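Local atomic coordinates of VP1 (Merkel cell polyomavirus, PDB entry 4FMH), a protein that assembles as pentamers into the polyomavirus capsid and binds sialylated glycans, consistent with its part in attachment to host cells. Residues 70-75 with 250-255; 135-140 with 276-281; 140-145 with 205-210. All coordinates share one frame; numbering follows the deposited sequence.

Interaction 1. Residues 70-75 with 250-255; sequences YSVARV and GLFISC
Arg74 lies over one face of the Phe252 ring. Its CG sits 4.0 Å from the Phe252 ring centroid, 23° off the normal, which is a CH-pi contact. CG is anti to the backbone N (chi1 -178°), and the chain runs extended from CG to NE. The aliphatic part thus passes across the ring before the guanidinium reaches Gly250. There Arg74 NH2 is 3.6 Å from Gly250 CA, which lies over one face of the guanidinium. The guanidinium and ring planes are nearly perpendicular, 87° apart. Val72 CG2 comes to the edge of the same ring, 4.4 Å from Phe252 CD2, and also faces Ser254 OG.

On the other face of the sheet, Ser71 CB is 3.9 Å from Cys255 SG, and the CB atoms of Val75 and Leu251 are 4.4 Å apart. Ala73 and Ile253 share this face, and strand 11-28 packs against both. Ser71 OG is hydrogen-bonded to Asn29 O.

The backbones are joined by six hydrogen bonds, paired at Ser71-Cys255, Ala73-Ile253 and Val75-Leu251. The non-hydrogen-bonded pairs Val72-Ser254 and Arg74-Phe252 lie between them. Strand 250-263 also bonds to strand 131-138, so it is an inner strand here. This is regular antiparallel pairing within the jelly roll of the VP1 subunit.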
loop_
_atom_site.group_PDB
_atom_site.type_symbol
_atom_site.label_atom_id
_atom_site.label_comp_id
_atom_site.label_asym_id
_atom_site.label_seq_id
_atom_site.Cartn_x
_atom_site.Cartn_y
_atom_site.Cartn_z
ATOM N N TYR B 70 -13.803 -12.909 -20.477
ATOM C CA TYR B 70 -13.264 -13.902 -19.559
ATOM C C TYR B 70 -12.670 -15.088 -20.299
ATOM O O TYR B 70 -13.146 -15.470 -21.377
ATOM C CB TYR B 70 -14.350 -14.383 -18.589
ATOM C CG TYR B 70 -14.738 -13.336 -17.567
ATOM C CD1 TYR B 70 -13.948 -13.108 -16.430
ATOM C CD2 TYR B 70 -15.881 -12.554 -17.748
ATOM C CE1 TYR B 70 -14.301 -12.132 -15.497
ATOM C CE2 TYR B 70 -16.237 -11.582 -16.831
ATOM C CZ TYR B 70 -15.449 -11.370 -15.708
ATOM O OH TYR B 70 -15.825 -10.392 -14.805
ATOM N N SER B 71 -11.613 -15.652 -19.727
ATOM C CA SER B 71 -11.090 -16.928 -20.190
ATOM C C SER B 71 -11.747 -18.011 -19.363
ATOM O O SER B 71 -12.029 -17.804 -18.182
ATOM C CB SER B 71 -9.567 -17.007 -20.037
ATOM O OG SER B 71 -8.932 -16.110 -20.926
ATOM N N VAL B 72 -12.001 -19.159 -19.986
ATOM C CA VAL B 72 -12.579 -20.296 -19.272
ATOM C C VAL B 72 -12.246 -21.624 -19.952
ATOM O O VAL B 72 -12.189 -21.720 -21.185
ATOM C CB VAL B 72 -14.121 -20.125 -19.007
ATOM C CG1 VAL B 72 -14.846 -19.658 -20.242
ATOM C CG2 VAL B 72 -14.754 -21.407 -18.456
ATOM N N ALA B 73 -11.981 -22.631 -19.128
ATOM C CA ALA B 73 -11.842 -24.003 -19.601
ATOM C C ALA B 73 -12.566 -24.950 -18.661
ATOM O O ALA B 73 -12.631 -24.709 -17.450
ATOM C CB ALA B 73 -10.364 -24.392 -19.723
ATOM N N ARG B 74 -13.121 -26.017 -19.236
ATOM C CA ARG B 74 -13.600 -27.164 -18.472
ATOM C C ARG B 74 -12.585 -28.299 -18.620
ATOM O O ARG B 74 -12.267 -28.710 -19.738
ATOM C CB ARG B 74 -14.979 -27.616 -18.962
ATOM C CG ARG B 74 -15.569 -28.787 -18.165
ATOM C CD ARG B 74 -16.792 -29.389 -18.849
ATOM N NE ARG B 74 -17.299 -30.562 -18.131
ATOM C CZ ARG B 74 -16.800 -31.794 -18.232
ATOM N NH1 ARG B 74 -15.761 -32.044 -19.022
ATOM N NH2 ARG B 74 -17.337 -32.789 -17.531
ATOM N N VAL B 75 -12.074 -28.796 -17.495
ATOM C CA VAL B 75 -11.119 -29.903 -17.510
ATOM C C VAL B 75 -11.845 -31.196 -17.156
ATOM O O VAL B 75 -12.519 -31.274 -16.119
ATOM C CB VAL B 75 -9.937 -29.678 -16.532
ATOM C CG1 VAL B 75 -8.882 -30.778 -16.692
ATOM C CG2 VAL B 75 -9.314 -28.294 -16.739
ATOM N N GLY B 250 -16.147 -32.617 -13.993
ATOM C CA GLY B 250 -15.635 -31.442 -14.684
ATOM C C GLY B 250 -15.183 -30.377 -13.707
ATOM O O GLY B 250 -15.896 -30.054 -12.749
ATOM N N LEU B 251 -13.984 -29.855 -13.948
ATOM C CA LEU B 251 -13.430 -28.752 -13.182
ATOM C C LEU B 251 -13.431 -27.501 -14.053
ATOM O O LEU B 251 -12.894 -27.507 -15.163
ATOM C CB LEU B 251 -12.003 -29.085 -12.729
ATOM C CG LEU B 251 -11.207 -28.017 -11.965
ATOM C CD1 LEU B 251 -11.747 -27.821 -10.567
ATOM C CD2 LEU B 251 -9.745 -28.420 -11.906
ATOM N N PHE B 252 -14.042 -26.439 -13.545
ATOM C CA PHE B 252 -14.144 -25.193 -14.289
ATOM C C PHE B 252 -13.134 -24.175 -13.793
ATOM O O PHE B 252 -13.067 -23.884 -12.602
ATOM C CB PHE B 252 -15.562 -24.632 -14.210
ATOM C CG PHE B 252 -16.526 -25.303 -15.155
ATOM C CD1 PHE B 252 -17.102 -26.525 -14.827
ATOM C CD2 PHE B 252 -16.840 -24.718 -16.382
ATOM C CE1 PHE B 252 -18.000 -27.162 -15.704
ATOM C CE2 PHE B 252 -17.737 -25.344 -17.266
ATOM C CZ PHE B 252 -18.314 -26.567 -16.921
ATOM N N ILE B 253 -12.342 -23.659 -14.729
ATOM C CA ILE B 253 -11.293 -22.688 -14.438
ATOM C C ILE B 253 -11.546 -21.440 -15.272
ATOM O O ILE B 253 -11.644 -21.521 -16.502
ATOM C CB ILE B 253 -9.900 -23.278 -14.751
ATOM C CG1 ILE B 253 -9.763 -24.657 -14.073
ATOM C CG2 ILE B 253 -8.791 -22.269 -14.410
ATOM C CD1 ILE B 253 -8.506 -24.885 -13.283
ATOM N N SER B 254 -11.655 -20.294 -14.596
ATOM C CA SER B 254 -12.000 -19.031 -15.241
ATOM C C SER B 254 -11.029 -17.954 -14.814
ATOM O O SER B 254 -10.529 -17.988 -13.688
ATOM C CB SER B 254 -13.409 -18.593 -14.834
ATOM O OG SER B 254 -14.338 -19.653 -14.969
ATOM N N CYS B 255 -10.780 -16.981 -15.686
ATOM C CA CYS B 255 -9.910 -15.861 -15.305
ATOM C C CYS B 255 -9.969 -14.670 -16.258
ATOM O O CYS B 255 -10.566 -14.734 -17.338
ATOM C CB CYS B 255 -8.457 -16.341 -15.143
ATOM S SG CYS B 255 -7.659 -16.828 -16.679
#

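Interaction 2. Residues 135-140 with 276-281; sequences FAIGGE and RYFNVT
The Arg276 guanidinium and the Phe135 ring lie close together, their planes 24° apart. One face of the guanidinium is covered by Phe135. Phe135 CB lies above that face toward its rim, and Phe135 CD1 is 3.8 Å from Arg276 NH1. Arg276 NH1 approaches the phenyl ring obliquely. The Phe135 ring also stacks with Tyr213. The Phe278 ring meets Phe135 with its edge: Phe278 CE2 is 3.9 Å from Phe135 CB, which lies near the plane of that ring.

Arg276 bends at chi3 (-84°), which turns its end across Phe135. The two side chains meet at about a right angle. A salt bridge from Arg276 NH2 to Asp257 and a hydrogen bond between Arg276 NH1 and Thr99 OG1 hold the guanidinium in place beside the phenyl ring.

The second part of the contact is aliphatic. Ile137 extends CD1 to the 276-281 segment. Ile137 CD1 lies 4.0 Å from Phe278 CD2 and 4.1 Å from Val280 CG2. The Ile137 side chain runs antiparallel alongside those of Phe278 and Val280. Ile253 packs against Ile137, Phe278 and Val280, and Leu251 also packs on Ile137.

No hydrogen bond links the two segments. The axes of strand segments 135-138 and 276-281 come no closer than 10.2 Å and run 31° apart in the same general direction. That is the spacing of facing sheet layers, not of neighbouring strands. Phe135, Ile137, Arg276, Phe278 and Val280 meet between the layers. This is the arrangement of the interior of a jelly-roll beta sandwich, the fold of the VP1 subunit.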
loop_
_atom_site.group_PDB
_atom_site.type_symbol
_atom_site.label_atom_id
_atom_site.label_comp_id
_atom_site.label_asym_id
_atom_site.label_seq_id
_atom_site.Cartn_x
_atom_site.Cartn_y
_atom_site.Cartn_z
ATOM N N PHE B 135 -9.492 -14.758 -10.875
ATOM C CA PHE B 135 -9.515 -16.169 -11.238
ATOM C C PHE B 135 -10.581 -16.848 -10.394
ATOM O O PHE B 135 -10.934 -16.358 -9.308
ATOM C CB PHE B 135 -8.129 -16.832 -11.098
ATOM C CG PHE B 135 -7.699 -17.086 -9.671
ATOM C CD1 PHE B 135 -7.054 -16.096 -8.935
ATOM C CD2 PHE B 135 -7.921 -18.330 -9.074
ATOM C CE1 PHE B 135 -6.644 -16.332 -7.621
ATOM C CE2 PHE B 135 -7.510 -18.575 -7.765
ATOM C CZ PHE B 135 -6.875 -17.580 -7.038
ATOM N N ALA B 136 -11.105 -17.955 -10.916
ATOM C CA ALA B 136 -12.137 -18.725 -10.244
ATOM C C ALA B 136 -11.903 -20.205 -10.490
ATOM O O ALA B 136 -11.496 -20.611 -11.590
ATOM C CB ALA B 136 -13.508 -18.328 -10.756
ATOM N N ILE B 137 -12.148 -20.993 -9.453
ATOM C CA ILE B 137 -12.104 -22.446 -9.531
ATOM C C ILE B 137 -13.460 -22.944 -9.038
ATOM O O ILE B 137 -13.885 -22.588 -7.933
ATOM C CB ILE B 137 -10.981 -23.046 -8.640
ATOM C CG1 ILE B 137 -9.626 -22.338 -8.866
ATOM C CG2 ILE B 137 -10.901 -24.578 -8.828
ATOM C CD1 ILE B 137 -9.013 -22.517 -10.253
ATOM N N GLY B 138 -14.133 -23.755 -9.856
ATOM C CA GLY B 138 -15.451 -24.285 -9.496
ATOM C C GLY B 138 -15.714 -25.693 -10.006
ATOM O O GLY B 138 -15.005 -26.187 -10.888
ATOM N N GLY B 139 -16.742 -26.329 -9.450
ATOM C CA GLY B 139 -17.176 -27.653 -9.891
ATOM C C GLY B 139 -18.298 -27.555 -10.909
ATOM O O GLY B 139 -18.952 -28.553 -11.234
ATOM N N GLU B 140 -18.506 -26.337 -11.404
ATOM C CA GLU B 140 -19.551 -26.009 -12.371
ATOM C C GLU B 140 -19.255 -24.596 -12.891
ATOM O O GLU B 140 -18.417 -23.900 -12.307
ATOM C CB GLU B 140 -20.938 -26.086 -11.722
ATOM C CG GLU B 140 -21.182 -25.093 -10.593
ATOM C CD GLU B 140 -22.442 -25.415 -9.816
ATOM O OE1 GLU B 140 -23.481 -24.771 -10.070
ATOM O OE2 GLU B 140 -22.397 -26.330 -8.966
ATOM N N ARG B 276 -2.582 -16.909 -17.863
ATOM C CA ARG B 276 -2.546 -17.360 -16.489
ATOM C C ARG B 276 -2.388 -18.879 -16.435
ATOM O O ARG B 276 -3.028 -19.623 -17.194
ATOM C CB ARG B 276 -3.811 -16.924 -15.745
ATOM C CG ARG B 276 -3.777 -17.245 -14.248
ATOM C CD ARG B 276 -5.049 -16.789 -13.548
ATOM N NE ARG B 276 -5.006 -15.373 -13.180
ATOM C CZ ARG B 276 -4.525 -14.914 -12.029
ATOM N NH1 ARG B 276 -4.025 -15.751 -11.130
ATOM N NH2 ARG B 276 -4.534 -13.609 -11.781
ATOM N N TYR B 277 -1.509 -19.312 -15.540
ATOM C CA TYR B 277 -1.261 -20.718 -15.274
ATOM C C TYR B 277 -1.954 -21.165 -13.991
ATOM O O TYR B 277 -2.061 -20.389 -13.041
ATOM C CB TYR B 277 0.253 -20.963 -15.181
ATOM C CG TYR B 277 0.609 -22.315 -14.614
ATOM C CD1 TYR B 277 0.633 -23.449 -15.424
ATOM C CD2 TYR B 277 0.897 -22.464 -13.256
ATOM C CE1 TYR B 277 0.947 -24.700 -14.897
ATOM C CE2 TYR B 277 1.215 -23.711 -12.723
ATOM C CZ TYR B 277 1.240 -24.816 -13.550
ATOM O OH TYR B 277 1.556 -26.044 -13.015
ATOM N N PHE B 278 -2.410 -22.421 -13.975
ATOM C CA PHE B 278 -3.064 -23.031 -12.820
ATOM C C PHE B 278 -2.532 -24.437 -12.571
ATOM O O PHE B 278 -2.387 -25.234 -13.511
ATOM C CB PHE B 278 -4.569 -23.187 -13.042
ATOM C CG PHE B 278 -5.281 -21.920 -13.384
ATOM C CD1 PHE B 278 -5.334 -21.472 -14.699
ATOM C CD2 PHE B 278 -5.956 -21.206 -12.398
ATOM C CE1 PHE B 278 -6.012 -20.307 -15.024
ATOM C CE2 PHE B 278 -6.645 -20.035 -12.712
ATOM C CZ PHE B 278 -6.679 -19.593 -14.028
ATOM N N ASN B 279 -2.264 -24.731 -11.302
ATOM C CA ASN B 279 -2.046 -26.101 -10.828
ATOM C C ASN B 279 -3.008 -26.371 -9.662
ATOM O O ASN B 279 -2.800 -25.876 -8.555
ATOM C CB ASN B 279 -0.585 -26.315 -10.402
ATOM C CG ASN B 279 -0.244 -27.785 -10.148
ATOM O OD1 ASN B 279 -1.019 -28.527 -9.552
ATOM N ND2 ASN B 279 0.928 -28.202 -10.599
ATOM N N VAL B 280 -4.058 -27.152 -9.923
ATOM C CA VAL B 280 -5.111 -27.411 -8.944
ATOM C C VAL B 280 -4.949 -28.794 -8.329
ATOM O O VAL B 280 -4.811 -29.776 -9.046
ATOM C CB VAL B 280 -6.518 -27.305 -9.589
ATOM C CG1 VAL B 280 -7.609 -27.580 -8.564
ATOM C CG2 VAL B 280 -6.715 -25.933 -10.224
ATOM N N THR B 281 -4.959 -28.861 -7.000
ATOM C CA THR B 281 -4.904 -30.131 -6.283
ATOM C C THR B 281 -6.317 -30.552 -5.922
ATOM O O THR B 281 -7.079 -29.766 -5.355
ATOM C CB THR B 281 -4.048 -30.027 -4.995
ATOM O OG1 THR B 281 -2.712 -29.657 -5.343
ATOM C CG2 THR B 281 -4.010 -31.352 -4.235
#

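Interaction 3. Residues 140-145 with 205-210; sequences EPLDLQ and SKNENS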
loop_
_atom_site.group_PDB
_atom_site.type_symbol
_atom_site.label_atom_id
_atom_site.label_comp_id
_atom_site.label_asym_id
_atom_site.label_seq_id
_atom_site.Cartn_x
_atom_site.Cartn_y
_atom_site.Cartn_z
ATOM N N GLU B 140 -18.506 -26.337 -11.404
ATOM C CA GLU B 140 -19.551 -26.009 -12.371
ATOM C C GLU B 140 -19.255 -24.596 -12.891
ATOM O O GLU B 140 -18.417 -23.900 -12.307
ATOM C CB GLU B 140 -20.938 -26.086 -11.722
ATOM C CG GLU B 140 -21.182 -25.093 -10.593
ATOM C CD GLU B 140 -22.442 -25.415 -9.816
ATOM O OE1 GLU B 140 -23.481 -24.771 -10.070
ATOM O OE2 GLU B 140 -22.397 -26.330 -8.966
ATOM N N PRO B 141 -19.930 -24.168 -13.983
ATOM C CA PRO B 141 -19.633 -22.840 -14.528
ATOM C C PRO B 141 -19.810 -21.734 -13.490
ATOM O O PRO B 141 -20.686 -21.829 -12.618
ATOM C CB PRO B 141 -20.673 -22.667 -15.641
ATOM C CG PRO B 141 -21.093 -24.052 -16.015
ATOM C CD PRO B 141 -20.958 -24.879 -14.773
ATOM N N LEU B 142 -18.976 -20.700 -13.586
ATOM C CA LEU B 142 -19.094 -19.529 -12.718
ATOM C C LEU B 142 -20.393 -18.779 -13.034
ATOM O O LEU B 142 -20.713 -18.538 -14.205
ATOM C CB LEU B 142 -17.889 -18.607 -12.909
ATOM C CG LEU B 142 -17.737 -17.416 -11.965
ATOM C CD1 LEU B 142 -17.359 -17.898 -10.570
ATOM C CD2 LEU B 142 -16.695 -16.439 -12.509
ATOM N N ASP B 143 -21.144 -18.438 -11.992
ATOM C CA ASP B 143 -22.375 -17.673 -12.160
ATOM C C ASP B 143 -22.031 -16.206 -12.347
ATOM O O ASP B 143 -21.212 -15.660 -11.609
ATOM C CB ASP B 143 -23.302 -17.855 -10.953
ATOM C CG ASP B 143 -23.790 -19.296 -10.803
ATOM O OD1 ASP B 143 -24.473 -19.784 -11.723
ATOM O OD2 ASP B 143 -23.485 -19.935 -9.769
ATOM N N LEU B 144 -22.670 -15.572 -13.327
ATOM C CA LEU B 144 -22.393 -14.169 -13.650
ATOM C C LEU B 144 -23.587 -13.262 -13.404
ATOM O O LEU B 144 -24.733 -13.667 -13.580
ATOM C CB LEU B 144 -21.955 -14.033 -15.112
ATOM C CG LEU B 144 -20.733 -14.833 -15.572
ATOM C CD1 LEU B 144 -20.567 -14.764 -17.092
ATOM C CD2 LEU B 144 -19.464 -14.365 -14.865
ATOM N N GLN B 145 -23.296 -12.026 -13.011
ATOM C CA GLN B 145 -24.294 -10.979 -12.871
ATOM C C GLN B 145 -23.955 -9.904 -13.901
ATOM O O GLN B 145 -22.795 -9.504 -14.024
ATOM C CB GLN B 145 -24.260 -10.390 -11.451
ATOM C CG GLN B 145 -25.091 -9.107 -11.262
ATOM C CD GLN B 145 -26.594 -9.330 -11.380
ATOM O OE1 GLN B 145 -27.180 -10.104 -10.619
ATOM N NE2 GLN B 145 -27.233 -8.626 -12.318
ATOM N N SER B 205 -24.557 -13.829 -5.229
ATOM C CA SER B 205 -25.760 -14.466 -4.697
ATOM C C SER B 205 -25.807 -15.955 -5.038
ATOM O O SER B 205 -26.650 -16.693 -4.530
ATOM C CB SER B 205 -27.031 -13.759 -5.193
ATOM O OG SER B 205 -27.291 -14.044 -6.554
ATOM N N LYS B 206 -24.910 -16.386 -5.917
ATOM C CA LYS B 206 -24.837 -17.790 -6.288
ATOM C C LYS B 206 -23.418 -18.275 -6.019
ATOM O O LYS B 206 -22.854 -17.940 -4.969
ATOM C CB LYS B 206 -25.292 -17.989 -7.737
ATOM C CG LYS B 206 -26.764 -17.613 -7.947
ATOM C CD LYS B 206 -27.252 -17.848 -9.367
ATOM C CE LYS B 206 -27.412 -19.330 -9.660
ATOM N NZ LYS B 206 -27.877 -19.567 -11.058
ATOM N N ASN B 207 -22.845 -19.049 -6.941
ATOM C CA ASN B 207 -21.455 -19.526 -6.822
ATOM C C ASN B 207 -21.114 -20.254 -5.516
ATOM O O ASN B 207 -19.999 -20.145 -5.005
ATOM C CB ASN B 207 -20.468 -18.379 -7.086
ATOM C CG ASN B 207 -20.396 -18.014 -8.545
ATOM O OD1 ASN B 207 -20.201 -18.881 -9.395
ATOM N ND2 ASN B 207 -20.565 -16.724 -8.854
ATOM N N GLU B 208 -22.079 -21.009 -4.996
ATOM C CA GLU B 208 -21.877 -21.813 -3.790
ATOM C C GLU B 208 -20.764 -22.841 -4.010
ATOM O O GLU B 208 -20.021 -23.170 -3.087
ATOM C CB GLU B 208 -23.181 -22.516 -3.381
ATOM C CG GLU B 208 -24.291 -21.577 -2.858
ATOM C CD GLU B 208 -25.256 -21.053 -3.946
ATOM O OE1 GLU B 208 -26.269 -20.419 -3.560
ATOM O OE2 GLU B 208 -25.026 -21.267 -5.167
ATOM N N ASN B 209 -20.644 -23.314 -5.248
ATOM C CA ASN B 209 -19.726 -24.389 -5.610
ATOM C C ASN B 209 -18.518 -23.902 -6.440
ATOM O O ASN B 209 -17.900 -24.672 -7.182
ATOM C CB ASN B 209 -20.511 -25.493 -6.331
ATOM C CG ASN B 209 -19.756 -26.812 -6.397
ATOM O OD1 ASN B 209 -19.070 -27.203 -5.451
ATOM N ND2 ASN B 209 -19.889 -27.506 -7.520
ATOM N N SER B 210 -18.206 -22.611 -6.303
ATOM C CA SER B 210 -17.007 -21.996 -6.881
ATOM C C SER B 210 -16.320 -21.111 -5.841
ATOM O O SER B 210 -16.948 -20.677 -4.879
ATOM C CB SER B 210 -17.365 -21.139 -8.098
ATOM O OG SER B 210 -17.849 -21.925 -9.176
HETATM O O HOH W 1 -16.702 -21.932 -11.706
HETATM O O HOH W 2 -20.259 -21.538 -9.894
HETATM O O HOH W 3 -26.449 -18.118 -12.930
#
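Asn207 turns its side-chain amide to the backbone of Asp143, with CG anti to its own carbonyl carbon (chi1 -74°). CG is also anti to the carbonyl carbon in Asp143 (chi1 -64°), which places OD2 by Asn207 N.

The two residues hold each other at three points. Asp143 N donates to Asn207 OD1 at 2.8 Å, in a nearly straight bond. Asn207 ND2 donates to Asp143 O at 3.0 Å, close to the amide plane. Asn207 N donates to Asp143 OD2 at 3.0 Å, reaching the carboxylate oxygen on its anti side. Asn207 ND2 has a second acceptor in Asp203 O. Leu142 CD1 packs against Asn207 OD1.

Lys206 crosses Asp143 at about a right angle. Its chain bends at chi3, and Lys206 NZ is 3.5 Å from Asp143 OD1, a salt bridge whose hydrogen bond is long and weak. Water 3 links the same two atoms.

At the other end, Asn209 ND2 donates to Glu140 OE2 at 3.1 Å. The carboxylate and amide planes are 76° apart. Lys247 forms a salt bridge with the same OE2, and Leu245 N donates to Asn209 OD1.

Two waters bridge the segments between these ends. Water 1 donates to Glu140 O and Ser210 OG. Water 2 accepts from Ser210 OG and donates to Pro141 O and Asn207 OD1.

The bonds on both ends of the Asn207 amide fix which way round it lies. The carboxylate of Asp143 is shared between a backbone N-H and a lysine, which would favour its charged form. The loop is therefore held to residues 140-143 by specific polar bonds and ordered water, with little apolar contact.

Strand 250-263 joins interaction 1 to interaction 2. Ser254 O is 2.8 Å from Ala136 N, and Phe252 N is 2.8 Å from Gly138 O, both probable hydrogen bonds. Ile253 CG2 packs 3.4 Å from Phe278 CZ in the interior. The centres of interactions 1 and 2 are about 7 Å apart. Interactions 2 and 3 share Glu140, just after strand 131-138. Gly139 N is 3.0 Å from Asn209 O, a probable hydrogen bond that ties the loop to this turn. Phe252 reaches interaction 3, with Phe252 CD1 3.5 Å from Glu140 C. None of the residues lining the glycan pocket, such as Trp45 and Asp114, belongs to these segments.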